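PDB 3MOG: 3-hydroxyadipyl-CoA dehydrogenase from Escherichia coli, which catalyses the NAD+-dependent oxidation of (3S)-3-hydroxyadipyl-CoA to 3-oxoadipyl-CoA in the degradation of phenylacetate. Local coordinates for residues 193-196 against 197-201; 241-244 against 245-249; 261-264 against 265-268. All blocks are in the same frame, centred on the assembly; numbering follows the deposited sequence.

All three contacts are local and lie in series within residues 188-285, the range of the first 3-hydroxyacyl-CoA dehydrogenase C-terminal domain. Contact 1 joins helix 191-194 to helix 196-207, contact 2 is a piece of helix 239-252, and contact 3 starts helix 263-270. Contact 2 is the hub: its centre is about 11 Å from the centres of both others, whereas contacts 1 and 3 have centres about 14 Å apart and do not touch. Arg196 NH1 meets Thr246 OG1 at 2.7 Å, and Gln265 NE2 meets Asn242 OD1 at 2.8 Å. Polar side chains thus tie three helices together, from the buried interior out to a subunit interface.

Contact 1: residues 193-196 against 197-201; sequences RVAR and PYYSE
The junction between helix 191-194 and helix 196-207 is where Ala195 and Arg196 meet Tyr198, Tyr199 and Ser200, with Pro197 in the first turn of the second helix. The proline explains part of the backbone pattern. Its nitrogen has no hydrogen to offer to Arg193 O, and Pro197 CD lies 3.3 Å from Val194 O. Bonding resumes with Tyr198 N, which donates to Ala195 O over 3.0 Å from well above the carbonyl plane. Ser200 N then reaches Arg196 O at 3.1 Å, a bond lying in the carbonyl plane with an N-H...O angle of 158°; Tyr199 N gives the same oxygen a weak second bond.

Among side chains, Arg196 and Tyr199 carry the contact. Arg196 leaves the backbone with CG opposite its carbonyl carbon (chi1 -73°) and bends at both chi2 and chi3, which brings one face of the guanidinium to Tyr199 CD1 and CE1. Tyr199 CD1 stands 3.7 Å above that guanidinium face, toward its rim, and Tyr199 CE1 comes within 3.6 Å of Arg196 NH2. The two planes are 43° apart, so this is an oblique approach and not a stack. Ala195 CB adds an apolar touch on Tyr199 CE1 at 4.2 Å.

The polar ends find partners beyond the junction. Arg196 NE bonds to Asn192 O and NH1 to Thr246, Tyr198 OH to Met228 O, and Ser200 OG to Arg456. With hydrogen bonds from two of its nitrogens and Tyr199 CD1 and CE1 over one face, the buried guanidinium is probably held in its rotation; its positive charge is probably eased by the carbonyl and hydroxyl oxygens it meets.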
loop_
_atom_site.group_PDB
_atom_site.type_symbol
_atom_site.label_atom_id
_atom_site.label_comp_id
_atom_site.label_asym_id
_atom_site.label_seq_id
_atom_site.Cartn_x
_atom_site.Cartn_y
_atom_site.Cartn_z
ATOM N N ARG C 193 12.017 14.394 -4.455
ATOM C CA ARG C 193 10.613 14.122 -4.166
ATOM C C ARG C 193 9.683 14.697 -5.232
ATOM O O ARG C 193 8.836 13.987 -5.758
ATOM C CB ARG C 193 10.242 14.673 -2.784
ATOM C CG ARG C 193 8.801 14.436 -2.378
ATOM C CD ARG C 193 8.327 15.560 -1.499
ATOM N NE ARG C 193 6.993 15.353 -0.948
ATOM C CZ ARG C 193 6.718 15.317 0.352
ATOM N NH1 ARG C 193 7.696 15.418 1.232
ATOM N NH2 ARG C 193 5.471 15.137 0.773
ATOM N N VAL C 194 9.852 15.977 -5.552
ATOM C CA VAL C 194 8.948 16.680 -6.477
ATOM C C VAL C 194 9.149 16.254 -7.935
ATOM O O VAL C 194 8.193 16.225 -8.698
ATOM C CB VAL C 194 9.040 18.227 -6.288
ATOM C CG1 VAL C 194 8.173 19.005 -7.286
ATOM C CG2 VAL C 194 8.670 18.584 -4.872
ATOM N N ALA C 195 10.376 15.880 -8.299
ATOM C CA ALA C 195 10.675 15.366 -9.638
ATOM C C ALA C 195 10.050 14.020 -9.974
ATOM O O ALA C 195 9.930 13.685 -11.151
ATOM C CB ALA C 195 12.188 15.280 -9.853
ATOM N N ARG C 196 9.680 13.239 -8.963
ATOM C CA ARG C 196 9.204 11.865 -9.193
ATOM C C ARG C 196 8.117 11.683 -10.287
ATOM O O ARG C 196 8.250 10.784 -11.121
ATOM C CB ARG C 196 8.766 11.197 -7.881
ATOM C CG ARG C 196 9.885 10.774 -6.924
ATOM C CD ARG C 196 10.926 9.871 -7.610
ATOM N NE ARG C 196 12.135 10.623 -7.965
ATOM C CZ ARG C 196 13.102 10.177 -8.755
ATOM N NH1 ARG C 196 13.026 8.965 -9.302
ATOM N NH2 ARG C 196 14.154 10.950 -8.998
ATOM N N PRO C 197 7.054 12.531 -10.308
ATOM C CA PRO C 197 6.057 12.265 -11.381
ATOM C C PRO C 197 6.487 12.636 -12.800
ATOM O O PRO C 197 5.821 12.247 -13.767
ATOM C CB PRO C 197 4.833 13.072 -10.950
ATOM C CG PRO C 197 5.331 14.053 -9.953
ATOM C CD PRO C 197 6.525 13.466 -9.287
ATOM N N TYR C 198 7.596 13.364 -12.931
ATOM C CA TYR C 198 8.122 13.644 -14.254
ATOM C C TYR C 198 8.534 12.318 -14.898
ATOM O O TYR C 198 8.238 12.081 -16.069
ATOM C CB TYR C 198 9.275 14.651 -14.208
ATOM C CG TYR C 198 9.753 15.094 -15.576
ATOM C CD1 TYR C 198 8.873 15.692 -16.475
ATOM C CD2 TYR C 198 11.089 14.929 -15.966
ATOM C CE1 TYR C 198 9.293 16.090 -17.731
ATOM C CE2 TYR C 198 11.521 15.331 -17.216
ATOM C CZ TYR C 198 10.613 15.906 -18.094
ATOM O OH TYR C 198 11.012 16.306 -19.332
ATOM N N TYR C 199 9.144 11.432 -14.106
ATOM C CA TYR C 199 9.557 10.131 -14.610
ATOM C C TYR C 199 8.409 9.149 -14.670
ATOM O O TYR C 199 8.262 8.437 -15.657
ATOM C CB TYR C 199 10.722 9.561 -13.798
ATOM C CG TYR C 199 11.841 10.548 -13.662
ATOM C CD1 TYR C 199 12.140 11.113 -12.421
ATOM C CD2 TYR C 199 12.573 10.962 -14.776
ATOM C CE1 TYR C 199 13.145 12.031 -12.277
ATOM C CE2 TYR C 199 13.601 11.901 -14.645
ATOM C CZ TYR C 199 13.875 12.428 -13.390
ATOM O OH TYR C 199 14.872 13.353 -13.219
ATOM N N SER C 200 7.588 9.123 -13.626
ATOM C CA SER C 200 6.591 8.064 -13.485
ATOM C C SER C 200 5.364 8.219 -14.386
ATOM O O SER C 200 4.736 7.212 -14.761
ATOM C CB SER C 200 6.182 7.888 -12.020
ATOM O OG SER C 200 5.437 8.994 -11.559
ATOM N N GLU C 201 5.020 9.453 -14.754
ATOM C CA GLU C 201 3.967 9.601 -15.775
ATOM C C GLU C 201 4.365 9.025 -17.154
ATOM O O GLU C 201 3.551 8.356 -17.813
ATOM C CB GLU C 201 3.416 11.029 -15.853
ATOM C CG GLU C 201 2.492 11.394 -14.668
ATOM C CD GLU C 201 1.297 10.453 -14.509
ATOM O OE1 GLU C 201 0.948 10.107 -13.361
ATOM O OE2 GLU C 201 0.694 10.059 -15.528
#

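Contact 2: residues 241-244 against 245-249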
loop_
_atom_site.group_PDB
_atom_site.type_symbol
_atom_site.label_atom_id
_atom_site.label_comp_id
_atom_site.label_asym_id
_atom_site.label_seq_id
_atom_site.Cartn_x
_atom_site.Cartn_y
_atom_site.Cartn_z
ATOM N N VAL C 241 20.281 4.088 -11.352
ATOM C CA VAL C 241 20.338 5.200 -10.397
ATOM C C VAL C 241 18.945 5.809 -10.177
ATOM O O VAL C 241 18.515 5.991 -9.032
ATOM C CB VAL C 241 21.362 6.291 -10.844
ATOM C CG1 VAL C 241 21.439 7.446 -9.828
ATOM C CG2 VAL C 241 22.762 5.679 -11.052
ATOM N N ASN C 242 18.236 6.076 -11.276
ATOM C CA ASN C 242 16.937 6.745 -11.222
ATOM C C ASN C 242 15.884 5.853 -10.573
ATOM O O ASN C 242 15.065 6.339 -9.795
ATOM C CB ASN C 242 16.556 7.265 -12.619
ATOM C CG ASN C 242 15.142 7.828 -12.705
ATOM O OD1 ASN C 242 14.183 7.087 -12.957
ATOM N ND2 ASN C 242 15.013 9.158 -12.575
ATOM N N PHE C 243 15.960 4.548 -10.852
ATOM C CA PHE C 243 15.057 3.544 -10.284
ATOM C C PHE C 243 15.312 3.367 -8.796
ATOM O O PHE C 243 14.372 3.119 -8.033
ATOM C CB PHE C 243 15.225 2.199 -11.009
ATOM C CG PHE C 243 14.285 1.099 -10.542
ATOM C CD1 PHE C 243 12.942 1.109 -10.905
ATOM C CD2 PHE C 243 14.767 0.022 -9.805
ATOM C CE1 PHE C 243 12.072 0.084 -10.516
ATOM C CE2 PHE C 243 13.911 -1.021 -9.397
ATOM C CZ PHE C 243 12.560 -0.988 -9.751
ATOM N N ALA C 244 16.577 3.488 -8.393
ATOM C CA ALA C 244 16.955 3.355 -6.977
ATOM C C ALA C 244 16.411 4.519 -6.158
ATOM O O ALA C 244 15.993 4.326 -5.020
ATOM C CB ALA C 244 18.486 3.249 -6.809
ATOM N N VAL C 245 16.420 5.717 -6.743
ATOM C CA VAL C 245 15.809 6.893 -6.109
ATOM C C VAL C 245 14.281 6.718 -5.963
ATOM O O VAL C 245 13.738 6.880 -4.868
ATOM C CB VAL C 245 16.207 8.217 -6.830
ATOM C CG1 VAL C 245 15.449 9.393 -6.247
ATOM C CG2 VAL C 245 17.740 8.462 -6.723
ATOM N N THR C 246 13.612 6.341 -7.050
ATOM C CA THR C 246 12.171 6.057 -7.042
ATOM C C THR C 246 11.773 5.064 -5.953
ATOM O O THR C 246 10.853 5.331 -5.165
ATOM C CB THR C 246 11.690 5.543 -8.434
ATOM O OG1 THR C 246 11.716 6.615 -9.367
ATOM C CG2 THR C 246 10.252 4.987 -8.400
ATOM N N CYS C 247 12.479 3.934 -5.900
ATOM C CA CYS C 247 12.189 2.870 -4.938
ATOM C C CYS C 247 12.445 3.318 -3.509
ATOM O O CYS C 247 11.733 2.908 -2.593
ATOM C CB CYS C 247 13.024 1.624 -5.246
ATOM S SG CYS C 247 12.376 0.648 -6.630
ATOM N N SER C 248 13.443 4.182 -3.337
ATOM C CA SER C 248 13.834 4.658 -2.025
ATOM C C SER C 248 12.766 5.606 -1.464
ATOM O O SER C 248 12.365 5.461 -0.313
ATOM C CB SER C 248 15.228 5.311 -2.083
ATOM O OG SER C 248 15.457 6.209 -1.002
ATOM N N VAL C 249 12.316 6.561 -2.282
ATOM C CA VAL C 249 11.258 7.500 -1.888
ATOM C C VAL C 249 9.954 6.724 -1.629
ATOM O O VAL C 249 9.302 6.899 -0.596
ATOM C CB VAL C 249 11.064 8.620 -2.947
ATOM C CG1 VAL C 249 9.924 9.519 -2.574
ATOM C CG2 VAL C 249 12.341 9.452 -3.081
HETATM O O HOH W 1 11.970 6.461 -12.253
#
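Phe243 and Cys247, one turn apart on helix 239-252, form a sulfur-aromatic contact. Cys247 SG stands 3.7 Å from the Phe243 ring centroid, only 21° off the normal and therefore over the face, displaced toward the rim so that Phe243 CZ is the closest ring atom at 3.5 Å. Two different first torsions bring them together. Phe243 swings CG away from its backbone N (chi1 -177°), carrying the ring outward and slightly toward the next turn; Cys247 keeps SG on the side of its own N (chi1 -78°), which turns the sulfur back to meet it. Beneath the pair, Cys247 N donates to Phe243 O at 3.0 Å, one of four successive i to i+4 backbone bonds from Val245 N through Ser248 N.

Another side of the helix is polar. Thr246 points OG1 opposite its carbonyl carbon, its methyl taking the position anti to N, and a water accepts a hydrogen bond from Thr246 OG1 at 2.9 Å. That water also approaches Asn242 OD1, although so short a separation leaves the bridge doubtful; Asn242 OD1 accepts a hydrogen bond from Gln265 NE2 of helix 263-270.

Pro261 packs on both Phe243 and Cys247, and Gln265 and Gln266 border the ring. The chemistry is accordingly divided: a polarisable sulfur on an aromatic face toward helix 263-270, and a threonine hydroxyl that accepts from Arg196 of helix 196-207.

Contact 3: residues 261-264 against 265-268; sequences PSLV and QQEL
Ser262 and Gln265 come close in the first turn of helix 263-270, where Ser262 CB lies 4.0 Å from Gln265 CB. Ser262 is the N-cap: with OG turned anti to its own N (chi1 -177°), the hydroxyl oxygen folds over the helix start and Ser262 OG accepts from Val264 N at 3.1 Å. Gln265 stretches out beyond CG and presents OE1 to the other end of the cap residue. A water accepts from Ser262 N at 2.7 Å and donates to Gln265 OE1 at 2.6 Å. In a capping box the side chain at this position would take the N-H of the cap residue directly; here a water stands between them. The amide nitrogen of Gln265 serves Asn242 and Gln239, which is consistent with the amide orientation modelled.

On another flank Leu263 and Gln266 run side by side, pointing the same way, with Leu263 CD2 3.9 Å from Gln266 NE2. This is a van der Waals touch of a methyl alongside the amide nitrogen of an extended glutamine (chi2 175°). Both pack on another subunit, Leu263 on its Phe253 and Gln266 on its Trp254. Glu267, bent at chi2, also reaches that subunit, where OE2 makes a weak hydrogen bond to its Thr126.

Helical i to i+4 bonds begin at once, though the third, Leu268 N to Val264 O, is weak: Gln266 N reaches Ser262 O at 2.9 Å with a nearly straight N-H...O angle of 170°, and Glu267 N reaches Leu263 O at 3.0 Å. Serine oxygen and water together satisfy amide groups at a helix start, while leucine and glutamine face the subunit boundary.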
loop_
_atom_site.group_PDB
_atom_site.type_symbol
_atom_site.label_atom_id
_atom_site.label_comp_id
_atom_site.label_asym_id
_atom_site.label_seq_id
_atom_site.Cartn_x
_atom_site.Cartn_y
_atom_site.Cartn_z
ATOM N N PRO C 261 6.888 2.375 -8.213
ATOM C CA PRO C 261 7.854 2.075 -9.286
ATOM C C PRO C 261 7.188 1.447 -10.521
ATOM O O PRO C 261 6.028 1.044 -10.457
ATOM C CB PRO C 261 8.849 1.108 -8.615
ATOM C CG PRO C 261 8.685 1.396 -7.116
ATOM C CD PRO C 261 7.218 1.667 -6.966
ATOM N N SER C 262 7.921 1.383 -11.633
ATOM C CA SER C 262 7.422 0.787 -12.883
ATOM C C SER C 262 8.013 -0.607 -13.141
ATOM O O SER C 262 9.220 -0.788 -12.993
ATOM C CB SER C 262 7.791 1.697 -14.055
ATOM O OG SER C 262 7.268 1.213 -15.275
ATOM N N LEU C 263 7.184 -1.569 -13.559
ATOM C CA LEU C 263 7.714 -2.872 -14.016
ATOM C C LEU C 263 8.518 -2.722 -15.313
ATOM O O LEU C 263 9.380 -3.545 -15.604
ATOM C CB LEU C 263 6.613 -3.915 -14.236
ATOM C CG LEU C 263 5.767 -4.399 -13.061
ATOM C CD1 LEU C 263 4.466 -4.904 -13.638
ATOM C CD2 LEU C 263 6.450 -5.477 -12.192
ATOM N N VAL C 264 8.226 -1.671 -16.081
ATOM C CA VAL C 264 8.958 -1.378 -17.308
ATOM C C VAL C 264 10.368 -0.911 -16.985
ATOM O O VAL C 264 11.323 -1.335 -17.639
ATOM C CB VAL C 264 8.233 -0.330 -18.193
ATOM C CG1 VAL C 264 8.984 -0.119 -19.518
ATOM C CG2 VAL C 264 6.816 -0.768 -18.461
ATOM N N GLN C 265 10.504 -0.072 -15.959
ATOM C CA GLN C 265 11.831 0.369 -15.528
ATOM C C GLN C 265 12.601 -0.749 -14.840
ATOM O O GLN C 265 13.776 -0.958 -15.142
ATOM C CB GLN C 265 11.776 1.614 -14.635
ATOM C CG GLN C 265 13.144 2.294 -14.521
ATOM C CD GLN C 265 13.142 3.561 -13.684
ATOM O OE1 GLN C 265 12.317 3.730 -12.784
ATOM N NE2 GLN C 265 14.103 4.450 -13.956
ATOM N N GLN C 266 11.935 -1.450 -13.924
ATOM C CA GLN C 266 12.525 -2.585 -13.214
ATOM C C GLN C 266 13.122 -3.576 -14.204
ATOM O O GLN C 266 14.257 -3.992 -14.042
ATOM C CB GLN C 266 11.486 -3.316 -12.339
ATOM C CG GLN C 266 12.130 -4.395 -11.453
ATOM C CD GLN C 266 11.192 -5.073 -10.485
ATOM O OE1 GLN C 266 11.396 -5.003 -9.279
ATOM N NE2 GLN C 266 10.170 -5.753 -11.001
ATOM N N GLU C 267 12.341 -3.938 -15.222
ATOM C CA GLU C 267 12.789 -4.845 -16.283
ATOM C C GLU C 267 14.081 -4.395 -16.958
ATOM O O GLU C 267 14.957 -5.225 -17.216
ATOM C CB GLU C 267 11.693 -5.040 -17.336
ATOM C CG GLU C 267 11.905 -6.235 -18.238
ATOM C CD GLU C 267 11.315 -7.524 -17.683
ATOM O OE1 GLU C 267 11.284 -7.716 -16.440
ATOM O OE2 GLU C 267 10.884 -8.352 -18.514
ATOM N N LEU C 268 14.197 -3.087 -17.221
ATOM C CA LEU C 268 15.401 -2.524 -17.831
ATOM C C LEU C 268 16.629 -2.611 -16.918
ATOM O O LEU C 268 17.749 -2.827 -17.399
ATOM C CB LEU C 268 15.177 -1.074 -18.284
ATOM C CG LEU C 268 14.218 -0.747 -19.446
ATOM C CD1 LEU C 268 14.266 0.757 -19.719
ATOM C CD2 LEU C 268 14.522 -1.522 -20.734
HETATM O O HOH W 2 9.981 3.121 -11.723
#